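Local coordinates for DNA replication protein DnaC (PDB 3ECC), which acts as a bacterial DNA helicase loader in the initiation of replication, binding adenine nucleotide together with magnesium and probably binding ATP, at residues Gly40-Gly45 and Glu172-Leu177; Leu106-Ser111 and Thr139-Leu144; Thr97-Pro102 and Ser123-Tyr128; His31-Glu36 and Lys66-Tyr71; Arg27-Asn32 and Lys60-Lys65. One frame throughout, in Å; residues are numbered along the deposited sequence.

Contact 1: Gly40-Gly45 and Glu172-Leu177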
# COMPACT_ATOMS: atom_id res chain seq x y z
N GLY A 40 6.83 -6.03 0.03
CA GLY A 40 5.82 -5.29 0.75
C GLY A 40 4.64 -6.17 1.08
O GLY A 40 4.72 -7.39 0.99
N LEU A 41 3.54 -5.53 1.46
CA LEU A 41 2.29 -6.22 1.72
C LEU A 41 1.17 -5.53 0.98
O LEU A 41 1.22 -4.33 0.73
CB LEU A 41 1.97 -6.23 3.22
CG LEU A 41 3.06 -6.72 4.18
CD1 LEU A 41 2.75 -6.30 5.61
CD2 LEU A 41 3.25 -8.24 4.09
N THR A 42 0.15 -6.31 0.63
CA THR A 42 -1.03 -5.79 -0.04
C THR A 42 -2.28 -6.15 0.75
O THR A 42 -2.58 -7.32 0.96
CB THR A 42 -1.14 -6.33 -1.47
OG1 THR A 42 0.09 -6.07 -2.17
CG2 THR A 42 -2.30 -5.67 -2.21
N PHE A 43 -3.00 -5.13 1.20
CA PHE A 43 -4.20 -5.32 2.00
C PHE A 43 -5.43 -5.09 1.14
O PHE A 43 -5.63 -4.01 0.58
CB PHE A 43 -4.23 -4.34 3.17
CG PHE A 43 -3.09 -4.50 4.13
CD1 PHE A 43 -3.18 -5.40 5.17
CD2 PHE A 43 -1.94 -3.74 3.99
CE1 PHE A 43 -2.14 -5.55 6.07
CE2 PHE A 43 -0.89 -3.87 4.89
CZ PHE A 43 -0.99 -4.78 5.93
N VAL A 44 -6.26 -6.12 1.03
CA VAL A 44 -7.47 -6.06 0.22
C VAL A 44 -8.67 -6.25 1.13
O VAL A 44 -8.56 -6.88 2.18
CB VAL A 44 -7.45 -7.16 -0.87
CG1 VAL A 44 -8.49 -6.88 -1.93
CG2 VAL A 44 -6.08 -7.23 -1.51
N GLY A 45 -9.81 -5.70 0.74
CA GLY A 45 -11.05 -5.89 1.50
C GLY A 45 -12.02 -4.73 1.41
O GLY A 45 -11.73 -3.68 0.83
N GLU A 172 4.07 -9.93 -7.68
CA GLU A 172 5.40 -10.50 -7.47
C GLU A 172 6.06 -9.95 -6.21
O GLU A 172 6.60 -10.71 -5.42
CB GLU A 172 6.32 -10.32 -8.70
CG GLU A 172 7.83 -10.48 -8.39
CD GLU A 172 8.63 -11.15 -9.50
OE1 GLU A 172 9.77 -10.70 -9.78
OE2 GLU A 172 8.14 -12.14 -10.09
N MET A 173 6.01 -8.63 -6.02
CA MET A 173 6.74 -7.99 -4.91
C MET A 173 6.06 -8.11 -3.54
O MET A 173 6.73 -8.14 -2.51
CB MET A 173 7.04 -6.52 -5.24
CG MET A 173 8.23 -6.34 -6.21
SD MET A 173 9.91 -6.19 -5.47
CE MET A 173 10.08 -4.41 -5.29
N ASN A 174 4.73 -8.19 -3.54
CA ASN A 174 3.99 -8.17 -2.29
C ASN A 174 3.32 -9.49 -1.93
O ASN A 174 3.02 -10.30 -2.81
CB ASN A 174 2.96 -7.03 -2.29
CG ASN A 174 3.60 -5.68 -2.08
OD1 ASN A 174 4.82 -5.55 -2.08
ND2 ASN A 174 2.77 -4.66 -1.89
N GLU A 175 3.10 -9.70 -0.64
CA GLU A 175 2.26 -10.79 -0.19
C GLU A 175 0.83 -10.29 0.02
O GLU A 175 0.62 -9.22 0.58
CB GLU A 175 2.81 -11.39 1.11
CG GLU A 175 2.67 -12.90 1.18
CD GLU A 175 2.56 -13.40 2.61
OE1 GLU A 175 3.46 -13.08 3.42
OE2 GLU A 175 1.57 -14.10 2.92
N LEU A 176 -0.14 -11.07 -0.45
CA LEU A 176 -1.54 -10.65 -0.38
C LEU A 176 -2.18 -11.06 0.95
O LEU A 176 -2.09 -12.22 1.36
CB LEU A 176 -2.34 -11.22 -1.55
CG LEU A 176 -3.72 -10.60 -1.81
CD1 LEU A 176 -3.61 -9.38 -2.74
CD2 LEU A 176 -4.69 -11.63 -2.39
N LEU A 177 -2.83 -10.11 1.61
CA LEU A 177 -3.55 -10.38 2.84
C LEU A 177 -4.99 -9.89 2.77
O LEU A 177 -5.26 -8.70 2.89
CB LEU A 177 -2.83 -9.75 4.05
CG LEU A 177 -1.51 -10.37 4.51
CD1 LEU A 177 -0.76 -9.42 5.43
CD2 LEU A 177 -1.72 -11.72 5.20

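Contact 2: Leu106-Ser111 and Thr139-Leu144. With BEF (beryllium trifluoride ion), chain D.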
# COMPACT_ATOMS: atom_id res chain seq x y z
N LEU A 106 1.01 3.20 -0.36
CA LEU A 106 -0.00 3.73 -1.26
C LEU A 106 -1.39 3.31 -0.78
O LEU A 106 -1.80 2.16 -0.97
CB LEU A 106 0.23 3.24 -2.70
CG LEU A 106 1.56 3.56 -3.38
CD1 LEU A 106 1.57 3.01 -4.79
CD2 LEU A 106 1.82 5.06 -3.40
N ASP A 107 -2.09 4.23 -0.13
CA ASP A 107 -3.35 3.92 0.53
C ASP A 107 -4.53 4.23 -0.39
O ASP A 107 -4.55 5.27 -1.04
CB ASP A 107 -3.48 4.71 1.84
CG ASP A 107 -4.54 4.14 2.77
OD1 ASP A 107 -5.54 4.85 3.03
OD2 ASP A 107 -4.39 2.99 3.25
N ASP A 108 -5.50 3.32 -0.41
CA ASP A 108 -6.65 3.40 -1.33
C ASP A 108 -6.22 3.47 -2.79
O ASP A 108 -6.68 4.32 -3.55
CB ASP A 108 -7.57 4.58 -0.97
CG ASP A 108 -8.92 4.12 -0.42
OD1 ASP A 108 -9.36 4.64 0.64
OD2 ASP A 108 -9.54 3.24 -1.05
N LEU A 109 -5.33 2.56 -3.17
CA LEU A 109 -4.73 2.56 -4.50
C LEU A 109 -5.77 2.45 -5.63
O LEU A 109 -6.46 1.44 -5.77
CB LEU A 109 -3.64 1.47 -4.63
CG LEU A 109 -2.91 1.31 -5.97
CD1 LEU A 109 -2.17 2.58 -6.40
CD2 LEU A 109 -1.93 0.15 -5.91
N GLY A 110 -5.88 3.54 -6.40
CA GLY A 110 -6.79 3.64 -7.54
C GLY A 110 -8.09 2.88 -7.38
O GLY A 110 -8.52 2.19 -8.30
N SER A 111 -8.72 3.02 -6.23
CA SER A 111 -9.92 2.24 -5.90
C SER A 111 -11.03 2.40 -6.95
O SER A 111 -11.75 1.43 -7.26
CB SER A 111 -10.44 2.56 -4.49
OG SER A 111 -9.77 1.79 -3.49
N THR A 139 -2.89 -0.62 0.22
CA THR A 139 -4.24 -1.01 0.63
C THR A 139 -5.19 -0.68 -0.49
O THR A 139 -5.07 0.36 -1.14
CB THR A 139 -4.70 -0.32 1.94
OG1 THR A 139 -5.09 1.03 1.68
CG2 THR A 139 -3.60 -0.35 2.99
N THR A 140 -6.12 -1.59 -0.75
CA THR A 140 -7.00 -1.45 -1.89
C THR A 140 -8.39 -2.01 -1.60
O THR A 140 -8.57 -2.86 -0.72
CB THR A 140 -6.40 -2.13 -3.16
OG1 THR A 140 -7.24 -1.87 -4.29
CG2 THR A 140 -6.26 -3.64 -2.96
N ASN A 141 -9.37 -1.51 -2.33
CA ASN A 141 -10.73 -1.98 -2.18
C ASN A 141 -11.08 -3.17 -3.07
O ASN A 141 -10.74 -3.20 -4.24
CB ASN A 141 -11.70 -0.84 -2.45
CG ASN A 141 -12.53 -0.53 -1.25
OD1 ASN A 141 -13.33 -1.35 -0.81
ND2 ASN A 141 -12.33 0.66 -0.69
N TYR A 142 -11.76 -4.16 -2.49
CA TYR A 142 -12.31 -5.26 -3.26
C TYR A 142 -13.84 -5.23 -3.23
O TYR A 142 -14.45 -5.26 -2.15
CB TYR A 142 -11.79 -6.61 -2.75
CG TYR A 142 -12.17 -7.78 -3.64
CD1 TYR A 142 -12.05 -7.71 -5.03
CD2 TYR A 142 -12.62 -8.98 -3.08
CE1 TYR A 142 -12.41 -8.78 -5.85
CE2 TYR A 142 -12.97 -10.07 -3.89
CZ TYR A 142 -12.86 -9.96 -5.27
OH TYR A 142 -13.20 -11.04 -6.07
N SER A 143 -14.44 -5.16 -4.42
CA SER A 143 -15.89 -5.02 -4.57
C SER A 143 -16.69 -6.31 -4.28
O SER A 143 -17.18 -6.49 -3.15
CB SER A 143 -16.24 -4.47 -5.97
OG SER A 143 -15.60 -5.22 -7.00
N LEU A 144 -16.81 -7.18 -5.28
CA LEU A 144 -17.59 -8.43 -5.16
C LEU A 144 -17.07 -9.33 -4.02
O LEU A 144 -15.86 -9.38 -3.75
CB LEU A 144 -17.61 -9.18 -6.50
CG LEU A 144 -18.05 -8.39 -7.75
CD1 LEU A 144 -17.18 -8.73 -8.96
CD2 LEU A 144 -19.54 -8.57 -8.07
BE BEF D . -11.07 2.11 3.17
F1 BEF D . -11.22 0.41 2.74
F2 BEF D . -9.46 2.84 3.32
F3 BEF D . -12.47 2.89 3.90

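Contact 3: Thr97-Pro102 and Ser123-Tyr128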
# COMPACT_ATOMS: atom_id res chain seq x y z
N THR A 97 12.40 11.38 -3.53
CA THR A 97 12.22 10.92 -2.16
C THR A 97 11.09 9.91 -2.07
O THR A 97 11.16 8.97 -1.27
CB THR A 97 11.91 12.08 -1.20
OG1 THR A 97 10.95 12.95 -1.81
CG2 THR A 97 13.18 12.87 -0.88
N VAL A 98 10.07 10.09 -2.92
CA VAL A 98 8.97 9.13 -3.00
C VAL A 98 9.42 7.85 -3.70
O VAL A 98 9.29 6.76 -3.14
CB VAL A 98 7.74 9.73 -3.73
CG1 VAL A 98 6.73 8.64 -4.06
CG2 VAL A 98 7.09 10.81 -2.88
N LEU A 99 9.97 7.98 -4.90
CA LEU A 99 10.42 6.82 -5.68
C LEU A 99 11.52 6.03 -4.96
O LEU A 99 11.47 4.80 -4.92
CB LEU A 99 10.92 7.25 -7.07
CG LEU A 99 9.93 7.75 -8.12
CD1 LEU A 99 10.67 8.29 -9.33
CD2 LEU A 99 8.93 6.67 -8.52
N ASN A 100 12.49 6.73 -4.39
CA ASN A 100 13.63 6.08 -3.75
C ASN A 100 13.43 5.78 -2.26
O ASN A 100 14.35 5.35 -1.58
CB ASN A 100 14.91 6.88 -3.98
CG ASN A 100 15.42 6.76 -5.42
OD1 ASN A 100 15.48 5.66 -5.97
ND2 ASN A 100 15.79 7.89 -6.02
N SER A 101 12.21 5.98 -1.78
CA SER A 101 11.89 5.73 -0.38
C SER A 101 12.00 4.24 -0.03
O SER A 101 11.55 3.38 -0.78
CB SER A 101 10.48 6.23 -0.06
OG SER A 101 10.24 6.15 1.34
N PRO A 102 12.59 3.95 1.15
CA PRO A 102 12.76 2.58 1.63
C PRO A 102 11.44 1.88 1.92
O PRO A 102 11.32 0.67 1.71
CB PRO A 102 13.56 2.76 2.93
CG PRO A 102 13.34 4.19 3.33
CD PRO A 102 13.23 4.93 2.04
N SER A 123 1.58 3.52 -12.64
CA SER A 123 2.46 2.60 -13.36
C SER A 123 3.94 2.98 -13.26
O SER A 123 4.81 2.12 -13.23
CB SER A 123 2.05 2.50 -14.83
OG SER A 123 2.83 1.53 -15.50
N TYR A 124 4.23 4.28 -13.22
CA TYR A 124 5.60 4.77 -13.11
C TYR A 124 6.20 4.46 -11.74
O TYR A 124 7.28 3.90 -11.64
CB TYR A 124 5.65 6.27 -13.37
CG TYR A 124 7.04 6.88 -13.27
CD1 TYR A 124 8.14 6.26 -13.86
CD2 TYR A 124 7.24 8.09 -12.63
CE1 TYR A 124 9.42 6.82 -13.78
CE2 TYR A 124 8.51 8.66 -12.55
CZ TYR A 124 9.59 8.02 -13.13
OH TYR A 124 10.85 8.58 -13.05
N ILE A 125 5.49 4.85 -10.68
CA ILE A 125 5.95 4.66 -9.31
C ILE A 125 6.13 3.18 -8.95
O ILE A 125 7.04 2.81 -8.22
CB ILE A 125 5.01 5.37 -8.31
CG1 ILE A 125 5.19 6.89 -8.41
CG2 ILE A 125 5.25 4.87 -6.90
CD1 ILE A 125 4.13 7.69 -7.65
N ILE A 126 5.25 2.33 -9.49
CA ILE A 126 5.27 0.91 -9.18
C ILE A 126 6.34 0.13 -9.98
O ILE A 126 7.00 -0.77 -9.44
CB ILE A 126 3.87 0.29 -9.36
CG1 ILE A 126 3.01 0.69 -8.16
CG2 ILE A 126 3.96 -1.22 -9.48
CD1 ILE A 126 1.55 0.73 -8.45
N THR A 127 6.51 0.49 -11.25
CA THR A 127 7.55 -0.14 -12.07
C THR A 127 8.96 0.21 -11.54
O THR A 127 9.85 -0.63 -11.50
CB THR A 127 7.39 0.26 -13.55
OG1 THR A 127 6.09 -0.13 -14.00
CG2 THR A 127 8.42 -0.41 -14.41
N TYR A 128 9.13 1.46 -11.12
CA TYR A 128 10.39 1.90 -10.54
C TYR A 128 10.71 1.12 -9.26
O TYR A 128 11.82 0.61 -9.10
CB TYR A 128 10.32 3.39 -10.23
CG TYR A 128 11.63 3.99 -9.81
CD1 TYR A 128 12.53 4.50 -10.76
CD2 TYR A 128 11.97 4.06 -8.47
CE1 TYR A 128 13.74 5.05 -10.37
CE2 TYR A 128 13.18 4.61 -8.06
CZ TYR A 128 14.06 5.11 -9.01
OH TYR A 128 15.26 5.66 -8.61

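Contact 4: His31-Glu36 and Lys66-Tyr71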
# COMPACT_ATOMS: atom_id res chain seq x y z
N HIS A 31 9.68 -7.97 11.48
CA HIS A 31 10.84 -8.56 12.12
C HIS A 31 11.93 -8.95 11.12
O HIS A 31 13.12 -8.76 11.39
CB HIS A 31 10.43 -9.78 12.95
CG HIS A 31 11.53 -10.34 13.79
ND1 HIS A 31 12.05 -11.60 13.60
CD2 HIS A 31 12.24 -9.79 14.81
CE1 HIS A 31 13.02 -11.81 14.47
NE2 HIS A 31 13.15 -10.72 15.22
N ASN A 32 11.53 -9.45 9.95
CA ASN A 32 12.48 -9.94 8.97
C ASN A 32 12.79 -8.95 7.87
O ASN A 32 13.20 -9.34 6.78
CB ASN A 32 11.96 -11.23 8.34
CG ASN A 32 12.01 -12.39 9.29
OD1 ASN A 32 12.60 -12.30 10.37
ND2 ASN A 32 11.40 -13.51 8.90
N PHE A 33 12.58 -7.67 8.16
CA PHE A 33 12.58 -6.65 7.12
C PHE A 33 13.98 -6.19 6.68
O PHE A 33 14.73 -5.60 7.46
CB PHE A 33 11.74 -5.45 7.57
CG PHE A 33 11.52 -4.43 6.50
CD1 PHE A 33 10.59 -4.65 5.48
CD2 PHE A 33 12.24 -3.25 6.49
CE1 PHE A 33 10.39 -3.71 4.48
CE2 PHE A 33 12.04 -2.30 5.50
CZ PHE A 33 11.11 -2.54 4.49
N ASN A 34 14.30 -6.48 5.43
CA ASN A 34 15.45 -5.90 4.76
C ASN A 34 14.93 -5.03 3.63
O ASN A 34 14.32 -5.53 2.68
CB ASN A 34 16.36 -7.01 4.20
CG ASN A 34 17.71 -6.48 3.71
OD1 ASN A 34 17.89 -5.27 3.53
ND2 ASN A 34 18.66 -7.39 3.49
N PRO A 35 15.15 -3.71 3.74
CA PRO A 35 14.70 -2.77 2.71
C PRO A 35 15.33 -3.05 1.35
O PRO A 35 14.83 -2.58 0.32
CB PRO A 35 15.17 -1.40 3.24
CG PRO A 35 16.21 -1.72 4.27
CD PRO A 35 15.82 -3.02 4.86
N GLU A 36 16.39 -3.86 1.34
CA GLU A 36 17.09 -4.22 0.12
C GLU A 36 16.42 -5.39 -0.61
O GLU A 36 16.84 -5.77 -1.70
CB GLU A 36 18.57 -4.54 0.42
CG GLU A 36 19.41 -3.32 0.82
CD GLU A 36 19.48 -2.28 -0.29
OE1 GLU A 36 19.87 -2.65 -1.43
OE2 GLU A 36 19.16 -1.10 -0.04
N LYS A 66 13.35 -1.22 13.30
CA LYS A 66 14.46 -1.14 12.36
C LYS A 66 14.99 0.29 12.21
O LYS A 66 16.10 0.49 11.74
CB LYS A 66 14.05 -1.71 10.98
CG LYS A 66 14.54 -3.13 10.69
CD LYS A 66 13.82 -4.18 11.54
CE LYS A 66 14.41 -5.58 11.31
NZ LYS A 66 14.13 -6.50 12.45
N GLY A 67 14.18 1.27 12.62
CA GLY A 67 14.58 2.68 12.53
C GLY A 67 14.58 3.22 11.11
O GLY A 67 15.17 4.26 10.84
N ILE A 68 13.93 2.49 10.21
CA ILE A 68 13.81 2.91 8.81
C ILE A 68 12.57 3.79 8.63
O ILE A 68 11.45 3.33 8.85
CB ILE A 68 13.76 1.69 7.86
CG1 ILE A 68 15.14 1.01 7.80
CG2 ILE A 68 13.30 2.09 6.46
CD1 ILE A 68 15.08 -0.49 7.58
N ARG A 69 12.80 5.05 8.29
CA ARG A 69 11.73 6.03 8.11
C ARG A 69 11.12 5.94 6.71
O ARG A 69 11.82 6.13 5.71
CB ARG A 69 12.27 7.45 8.33
CG ARG A 69 12.33 7.88 9.78
CD ARG A 69 12.66 9.37 9.89
NE ARG A 69 12.11 9.96 11.12
CZ ARG A 69 11.68 11.22 11.21
NH1 ARG A 69 11.72 12.02 10.15
NH2 ARG A 69 11.20 11.67 12.36
N GLY A 70 9.82 5.66 6.65
CA GLY A 70 9.10 5.62 5.39
C GLY A 70 8.07 6.73 5.28
O GLY A 70 8.10 7.70 6.06
N TYR A 71 7.13 6.60 4.34
CA TYR A 71 6.11 7.62 4.12
C TYR A 71 4.73 6.99 3.92
O TYR A 71 4.61 5.91 3.34
CB TYR A 71 6.46 8.50 2.91
CG TYR A 71 7.73 9.32 3.06
CD1 TYR A 71 7.67 10.65 3.47
CD2 TYR A 71 8.98 8.78 2.77
CE1 TYR A 71 8.83 11.41 3.60
CE2 TYR A 71 10.14 9.53 2.90
CZ TYR A 71 10.06 10.84 3.31
OH TYR A 71 11.21 11.58 3.43

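Contact 5: Arg27-Asn32 and Lys60-Lys65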
# COMPACT_ATOMS: atom_id res chain seq x y z
N ARG A 27 3.84 -9.01 11.80
CA ARG A 27 4.88 -9.09 12.83
C ARG A 27 6.12 -9.85 12.34
O ARG A 27 7.26 -9.42 12.57
CB ARG A 27 4.32 -9.68 14.14
CG ARG A 27 3.40 -8.73 14.92
CD ARG A 27 3.33 -9.05 16.41
NE ARG A 27 2.55 -8.07 17.17
CZ ARG A 27 3.02 -6.91 17.64
NH1 ARG A 27 4.29 -6.57 17.45
NH2 ARG A 27 2.22 -6.09 18.31
N VAL A 28 5.89 -10.97 11.65
CA VAL A 28 6.97 -11.71 11.00
C VAL A 28 7.66 -10.82 9.97
O VAL A 28 8.88 -10.77 9.92
CB VAL A 28 6.44 -12.97 10.30
CG1 VAL A 28 7.50 -13.57 9.40
CG2 VAL A 28 5.98 -13.99 11.33
N PHE A 29 6.86 -10.12 9.16
CA PHE A 29 7.36 -9.23 8.10
C PHE A 29 8.27 -8.13 8.68
O PHE A 29 9.43 -8.02 8.29
CB PHE A 29 6.19 -8.61 7.31
CG PHE A 29 6.62 -7.65 6.23
CD1 PHE A 29 6.89 -8.10 4.94
CD2 PHE A 29 6.75 -6.29 6.50
CE1 PHE A 29 7.30 -7.22 3.95
CE2 PHE A 29 7.16 -5.40 5.51
CZ PHE A 29 7.43 -5.86 4.24
N VAL A 30 7.73 -7.36 9.62
CA VAL A 30 8.45 -6.27 10.29
C VAL A 30 9.73 -6.76 10.95
O VAL A 30 10.75 -6.06 10.98
CB VAL A 30 7.58 -5.60 11.37
CG1 VAL A 30 8.41 -4.67 12.24
CG2 VAL A 30 6.42 -4.85 10.72
N HIS A 31 9.68 -7.97 11.48
CA HIS A 31 10.84 -8.56 12.12
C HIS A 31 11.93 -8.95 11.12
O HIS A 31 13.12 -8.76 11.39
CB HIS A 31 10.43 -9.78 12.95
CG HIS A 31 11.53 -10.34 13.79
ND1 HIS A 31 12.05 -11.60 13.60
CD2 HIS A 31 12.24 -9.79 14.81
CE1 HIS A 31 13.02 -11.81 14.47
NE2 HIS A 31 13.15 -10.72 15.22
N ASN A 32 11.53 -9.45 9.95
CA ASN A 32 12.48 -9.94 8.97
C ASN A 32 12.79 -8.95 7.87
O ASN A 32 13.20 -9.34 6.78
CB ASN A 32 11.96 -11.23 8.34
CG ASN A 32 12.01 -12.39 9.29
OD1 ASN A 32 12.60 -12.30 10.37
ND2 ASN A 32 11.40 -13.51 8.90
N LYS A 60 4.97 2.09 11.21
CA LYS A 60 5.52 2.49 12.50
C LYS A 60 6.39 1.39 13.11
O LYS A 60 7.48 1.66 13.62
CB LYS A 60 4.39 2.82 13.48
CG LYS A 60 4.03 4.29 13.56
CD LYS A 60 2.75 4.49 14.38
CE LYS A 60 2.88 3.94 15.82
NZ LYS A 60 3.81 4.74 16.69
N ALA A 61 5.91 0.15 13.03
CA ALA A 61 6.62 -0.99 13.59
C ALA A 61 8.00 -1.14 12.95
O ALA A 61 8.99 -1.38 13.64
CB ALA A 61 5.81 -2.26 13.42
N ILE A 62 8.06 -0.98 11.63
CA ILE A 62 9.33 -0.98 10.91
C ILE A 62 10.25 0.10 11.48
O ILE A 62 11.41 -0.16 11.79
CB ILE A 62 9.13 -0.76 9.40
CG1 ILE A 62 8.47 -1.99 8.78
CG2 ILE A 62 10.45 -0.44 8.71
CD1 ILE A 62 7.86 -1.74 7.44
N TYR A 63 9.71 1.30 11.64
CA TYR A 63 10.47 2.43 12.15
C TYR A 63 10.90 2.27 13.62
O TYR A 63 11.94 2.78 14.03
CB TYR A 63 9.68 3.73 11.97
CG TYR A 63 10.14 4.85 12.86
CD1 TYR A 63 11.26 5.61 12.53
CD2 TYR A 63 9.48 5.13 14.06
CE1 TYR A 63 11.71 6.63 13.35
CE2 TYR A 63 9.92 6.16 14.89
CZ TYR A 63 11.03 6.90 14.53
OH TYR A 63 11.48 7.92 15.34
N GLU A 64 10.10 1.56 14.41
CA GLU A 64 10.40 1.41 15.84
C GLU A 64 11.25 0.18 16.14
O GLU A 64 11.79 0.06 17.24
CB GLU A 64 9.12 1.42 16.69
CG GLU A 64 8.29 0.12 16.63
CD GLU A 64 6.89 0.28 17.23
OE1 GLU A 64 6.69 1.19 18.07
OE2 GLU A 64 5.98 -0.51 16.87
N LYS A 65 11.38 -0.72 15.16
CA LYS A 65 12.20 -1.93 15.33
C LYS A 65 13.41 -1.97 14.40
O LYS A 65 14.38 -2.70 14.67
CB LYS A 65 11.36 -3.20 15.14
CG LYS A 65 10.54 -3.60 16.36
CD LYS A 65 9.19 -4.17 15.95
CE LYS A 65 8.24 -4.25 17.16
NZ LYS A 65 6.87 -4.69 16.76

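Contact 1: Gly40-Gly45 and Glu172-Leu177
Asn174 and Thr42 meet in the closely packed, buried part of this strand pair, their side chains crossing at about a right angle. Asn174 ND2 donates to Thr42 OG1 at 3.0 Å, and the hydroxyl oxygen lies in the amide plane. CG of Asn174 stands anti to the carbonyl carbon (chi1 -76°), beside the backbone N, and a chi2 of 8° then turns the amide. The same ND2 donates to Thr136 O on strand 136-141. Beside it the backbones are bonded in parallel fashion, Thr42 N to Glu175 O at 2.9 Å and Leu177 N to Thr42 O at 2.9 Å. The pair belongs to the parallel sheet of a P-loop NTPase: strand 40-45 runs into Gly45 and the nucleotide-binding loop, and strand 174-178 is outermost within the chain. Toward the ends the backbone bonding slackens, with weak bonds from Gly40 N to Met173 O and from Val44 N to Leu177 O, both 3.3 Å. Leu176 CD1 reaches Val44 CG2 at 3.5 Å, whereas Leu177 lies alongside Phe43, its CD1 4.2 Å from Phe43 CE1. Glu175 marks the solvent side: its backbone is bonded, but of its side chain it is CB that comes near Leu41 CD2, at 4.4 Å.

Contact 2: Leu106-Ser111 and Thr139-Leu144
Thr139 OG1 is gripped from two directions, giving a hydrogen bond to Asp107 OD2 at 2.6 Å and taking one from Asp108 N. It meets the carboxylate oxygen from above the plane, 64° out of it, while the bond from Asp108 N to Thr139 OG1 (3.1 Å) is nearly straight, with an angle of 172° at the hydrogen. Thr139 OG1 can serve both partners because it stands between its own backbone N and carbonyl carbon (chi1 77°). An alanine here would probably leave Asp108 N without this hydroxyl acceptor and the Asp107 carboxylate freer to turn. Backbone bonds flank the hydroxyl: Thr139 N donates to Leu106 O at 3.2 Å, and Leu109 N to Thr139 O at 3.0 Å. Further along, Ser111 OG gives a bond of 2.8 Å to the anti lone pair of Asp108 OD2 and also packs against Asn141 CB. The other oxygen, Asp108 OD1, faces the beryllium trifluoride, 3.2 Å from F2. The two strands belong to one beta-alpha-beta unit, and the paired aspartates at the end of strand 104-107 are consistent with a Walker B motif. Asp107 OD2 has a second partner in Thr52 OG1 of the P-loop. Thr139 would thus probably act from the second shell, tying the two aspartates, magnesium-site residues in structures of this protein, to the neighbouring strand.

Contact 3: Thr97-Pro102 and Ser123-Tyr128
Leu99 is the bump of this contact, pushed from the last turn of helix 93-99 into a hollow on helix 116-131, the crossover helix between two strands of the P-loop NTPase sheet. Tyr124, Ile125 and Tyr128 line the hollow, and the leucine branches divide it among them. Its CD2 settles against the helix itself, 3.7 Å from Ile125 CG1 and equally near the CA of that residue. Leu99 CD1 meets the outer part of Tyr124 obliquely, 3.9 Å from Tyr124 CE2, where the two side chains cross at about a right angle. Tyr128 closes the third side: Leu99 CG lies over one face of its ring, 4.2 Å above the plane and offset toward the rim, and Leu99 CB comes within 3.6 Å of Tyr128 CE2. CG of Tyr128 stands anti to the backbone N (chi1 -172°), which sends the side chain out toward the end of helix 93-99. Leu78 and Leu82 of helix 75-86 pack on Ile125, and Arg129 ties the turn by donating to Ser101 O. Past the helix, Asn100 meets the rim of the same ring, its amide plane turned 61° from it, and Tyr128 OH donates to Asn100 OD1 at 2.6 Å.

Contact 4: His31-Glu36 and Lys66-Tyr71
Lys66 NZ donates to His31 O at 2.7 Å, the one hydrogen bond between these two loops. The ammonium comes in above the carbonyl plane, 36° out of it, and the lysine chain bends at chi2 (70°), which brings CD round toward the other loop. Beside this polar tip, Ile68 CD1 fills the angle between two side chains, touching Pro35 CG at 3.7 Å and lying at the edge of the Phe33 ring, 4.1 Å from CE2. In the next shell, Asn34 OD1 accepts from Glu36 N at 3.0 Å, an Asx turn that shapes the chain around Pro35. Phe33 meets the ring of Phe29 and packs on Ile62, and Pro102 touches Ile68 from another loop. Since His31 is the last helical residue of helix 17-31, the lysine charge is likely to interact favourably with the carbonyl-rich end of that helix. An alanine in place of Lys66 would probably leave His31 O without this donor and that helix end without its nearby positive charge. Farther out, Gly67, with positive phi, turns the second chain away from helix 51-65. Both loops are helix-to-strand connections, leading into strands 40-45 and 71-74 of the parallel alpha/beta sheet of this P-loop NTPase, at the end away from the nucleotide.

Contact 5: Arg27-Asn32 and Lys60-Lys65
Val30 and Ala61 form the centre of the apolar contact, where the axes of the short helical segments 27-31 and 60-65 approach to 9.5 Å and cross at -40°. Both valine methyls are engaged. CG1, anti to the backbone N (chi1 169°), reaches Ala61 CB at 3.7 Å and also lies against the Ala61 carbonyl. CG2 touches the same CB and also Ile62 CG1 at 4.0 Å. The small alanine lets the branched residue come this near to the opposite backbone. Ile62 extends the apolar patch, its CD1 meeting the edge of the Phe29 ring 4.2 Å from CE2, while the aliphatic part of Lys65 lies on the outer flank with CD 3.8 Å from Val30 CG1. The charged groups behave differently. Arg27 NH1 and Lys65 NZ are modelled 3.3 Å apart, a doubtful spacing; as two donors they form no bond, and like charges would in general tend to repel. Glu64 OE2, of opposite charge, stays 6.3 Å from Arg27 NH1. Leu9 packs on both Arg27 and Ala61 from a preceding loop. Helices 17-31 and 51-65 thus lie together on one face of the sheet, where Leu41 of strand 40-45 touches Phe29 of the first and Thr58 of the second.

Contacts 1 and 2 are the core pair: both are buried in the parallel sheet and meet at neighbouring strands 40-45 and 136-141, where Phe43 O probably accepts from Thr140 N. Backbone bonding dominates contact 1, while contact 2 divides its bonds between backbone and the Thr139 hydroxyl, beside the bound ion. Contact 5, partly buried, joins two helices mainly by apolar packing and touches contact 1 through Phe29 and Leu41. Contact 4 shares His31 and Asn32 with it and carries the same helices' exits onto the surface, with a single charged tip as its polar link. Contact 3, also partly buried, joins other helices and reaches contact 4 where Pro102 packs on Ile68.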